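Local atomic coordinates of TLR1789 protein (Thermosynechococcus elongatus, PDB entry 2X8X), a protein that probably helps insert or transport proteins at the outer membrane as a member of the Omp85 family, represented here by its N-terminal domain of three POTRA-type units. Residues 171-176 against 206-211. Residues are numbered along the deposited sequence; the frame is centred on the assembly and turned at random.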
loop_
_atom_site.group_PDB
_atom_site.type_symbol
_atom_site.label_atom_id
_atom_site.label_comp_id
_atom_site.label_asym_id
_atom_site.label_seq_id
_atom_site.Cartn_x
_atom_site.Cartn_y
_atom_site.Cartn_z
ATOM N N GLN A 171 -19.026 29.521 -23.154
ATOM C CA GLN A 171 -19.210 29.860 -21.716
ATOM C C GLN A 171 -19.914 31.213 -21.546
ATOM O O GLN A 171 -19.507 32.181 -22.193
ATOM C CB GLN A 171 -17.812 29.978 -21.116
ATOM C CG GLN A 171 -17.728 30.654 -19.759
ATOM C CD GLN A 171 -16.383 30.342 -19.068
ATOM O OE1 GLN A 171 -16.137 30.760 -17.926
ATOM N NE2 GLN A 171 -15.531 29.578 -19.750
ATOM N N ARG A 172 -20.935 31.291 -20.691
ATOM C CA ARG A 172 -21.557 32.600 -20.343
ATOM C C ARG A 172 -21.121 33.127 -18.949
ATOM O O ARG A 172 -20.722 34.301 -18.836
ATOM C CB ARG A 172 -23.104 32.620 -20.535
ATOM C CG ARG A 172 -23.568 32.207 -21.997
ATOM C CD ARG A 172 -25.096 32.436 -22.398
ATOM N NE ARG A 172 -26.034 31.954 -21.377
ATOM C CZ ARG A 172 -26.399 30.677 -21.179
ATOM N NH1 ARG A 172 -25.962 29.668 -21.944
ATOM N NH2 ARG A 172 -27.223 30.411 -20.179
ATOM N N THR A 173 -21.161 32.274 -17.920
ATOM C CA THR A 173 -20.820 32.714 -16.548
ATOM C C THR A 173 -19.281 32.945 -16.399
ATOM O O THR A 173 -18.476 32.202 -16.952
ATOM C CB THR A 173 -21.298 31.670 -15.467
ATOM O OG1 THR A 173 -20.980 32.154 -14.148
ATOM C CG2 THR A 173 -20.546 30.350 -15.645
ATOM N N ARG A 174 -18.879 33.940 -15.628
ATOM C CA ARG A 174 -17.440 34.151 -15.373
ATOM C C ARG A 174 -16.846 33.096 -14.448
ATOM O O ARG A 174 -17.541 32.581 -13.566
ATOM C CB ARG A 174 -17.207 35.541 -14.793
ATOM C CG ARG A 174 -18.063 36.615 -15.486
ATOM C CD ARG A 174 -17.434 37.089 -16.753
ATOM N NE ARG A 174 -16.998 38.471 -16.565
ATOM C CZ ARG A 174 -15.821 38.837 -16.042
ATOM N NH1 ARG A 174 -14.909 37.934 -15.662
ATOM N NH2 ARG A 174 -15.543 40.127 -15.916
ATOM N N ASP A 175 -15.559 32.802 -14.654
ATOM C CA ASP A 175 -14.824 31.836 -13.829
ATOM C C ASP A 175 -14.915 32.143 -12.325
ATOM O O ASP A 175 -15.119 31.231 -11.539
ATOM C CB ASP A 175 -13.308 31.732 -14.213
ATOM C CG ASP A 175 -13.055 31.180 -15.647
ATOM O OD1 ASP A 175 -13.857 30.397 -16.206
ATOM O OD2 ASP A 175 -12.001 31.545 -16.208
ATOM N N PHE A 176 -14.779 33.403 -11.915
ATOM C CA PHE A 176 -14.784 33.677 -10.460
ATOM C C PHE A 176 -16.070 33.211 -9.773
ATOM O O PHE A 176 -16.057 32.828 -8.610
ATOM C CB PHE A 176 -14.463 35.160 -10.124
ATOM C CG PHE A 176 -15.544 36.131 -10.550
ATOM C CD1 PHE A 176 -16.656 36.375 -9.729
ATOM C CD2 PHE A 176 -15.477 36.797 -11.787
ATOM C CE1 PHE A 176 -17.715 37.283 -10.142
ATOM C CE2 PHE A 176 -16.503 37.713 -12.202
ATOM C CZ PHE A 176 -17.627 37.942 -11.376
ATOM N N GLY A 206 -28.258 28.448 -9.002
ATOM C CA GLY A 206 -29.477 28.465 -9.836
ATOM C C GLY A 206 -29.160 28.670 -11.316
ATOM O O GLY A 206 -30.031 29.042 -12.078
ATOM N N LEU A 207 -27.899 28.435 -11.698
ATOM C CA LEU A 207 -27.323 28.831 -12.984
ATOM C C LEU A 207 -27.155 27.675 -13.936
ATOM O O LEU A 207 -27.103 27.922 -15.162
ATOM C CB LEU A 207 -25.905 29.379 -12.748
ATOM C CG LEU A 207 -25.824 30.752 -12.132
ATOM C CD1 LEU A 207 -24.359 31.268 -12.102
ATOM C CD2 LEU A 207 -26.840 31.722 -12.785
ATOM N N PHE A 208 -27.021 26.447 -13.387
ATOM C CA PHE A 208 -26.603 25.256 -14.138
ATOM C C PHE A 208 -27.644 24.162 -14.158
ATOM O O PHE A 208 -28.217 23.832 -13.125
ATOM C CB PHE A 208 -25.271 24.665 -13.572
ATOM C CG PHE A 208 -24.251 25.714 -13.326
ATOM C CD1 PHE A 208 -23.780 26.497 -14.406
ATOM C CD2 PHE A 208 -23.861 26.019 -12.031
ATOM C CE1 PHE A 208 -22.847 27.513 -14.193
ATOM C CE2 PHE A 208 -22.928 27.038 -11.778
ATOM C CZ PHE A 208 -22.424 27.779 -12.839
ATOM N N GLU A 209 -27.850 23.595 -15.341
ATOM C CA GLU A 209 -28.741 22.489 -15.481
ATOM C C GLU A 209 -28.098 21.201 -14.979
ATOM O O GLU A 209 -28.774 20.314 -14.442
ATOM C CB GLU A 209 -29.204 22.405 -16.948
ATOM C CG GLU A 209 -29.900 23.705 -17.344
ATOM C CD GLU A 209 -30.722 23.598 -18.634
ATOM O OE1 GLU A 209 -30.548 22.599 -19.379
ATOM O OE2 GLU A 209 -31.535 24.528 -18.914
ATOM N N ASP A 210 -26.776 21.101 -15.110
ATOM C CA ASP A 210 -26.087 19.883 -14.700
ATOM C C ASP A 210 -24.676 20.294 -14.431
ATOM O O ASP A 210 -24.114 21.192 -15.081
ATOM C CB ASP A 210 -26.146 18.841 -15.839
ATOM C CG ASP A 210 -25.593 17.423 -15.436
ATOM O OD1 ASP A 210 -25.738 17.013 -14.252
ATOM O OD2 ASP A 210 -25.024 16.709 -16.342
ATOM N N VAL A 211 -24.099 19.678 -13.435
ATOM C CA VAL A 211 -22.648 19.766 -13.273
ATOM C C VAL A 211 -22.158 18.357 -13.026
ATOM O O VAL A 211 -22.607 17.759 -12.077
ATOM C CB VAL A 211 -22.279 20.631 -12.037
ATOM C CG1 VAL A 211 -20.744 20.635 -11.864
ATOM C CG2 VAL A 211 -22.830 22.044 -12.123
#
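Thr173 meets Leu207 and Phe208 with the two branches of its side chain, one branch to each. Its methyl CG2 comes up to the edge of the Phe208 ring, close to the ring plane, with CG2 3.9 Å from Phe208 CE1; the two side chains stand at about a right angle. The hydroxyl branch turns to Leu207, where Thr173 OG1 lies 4.0 Å from Leu207 CD1. This division follows from the Thr173 rotamer: OG1 is anti to the backbone N (chi1 -178°), and CG2 sits between that N and the carbonyl carbon. On the other segment, Leu207 CB lies 3.7 Å above the centre of one Phe208 ring face, so the neighbouring leucine backs the ring while the threonine methyl meets its rim. Ile178 of helix 175-179 touches both Thr173 and Phe208, and the Glu232 carboxylate takes the backbone N-H of Arg172 on OE1 and that of Thr173 on OE2. The contact thus joins the loop leading into that helix to Leu207 and Phe208, in the chain that runs into edge strand 208-217 in the third POTRA-type unit of this fragment. No hydrogen bond crosses between the segments, and only 91 Å² is buried, which implies a small van der Waals contact with little directional hold.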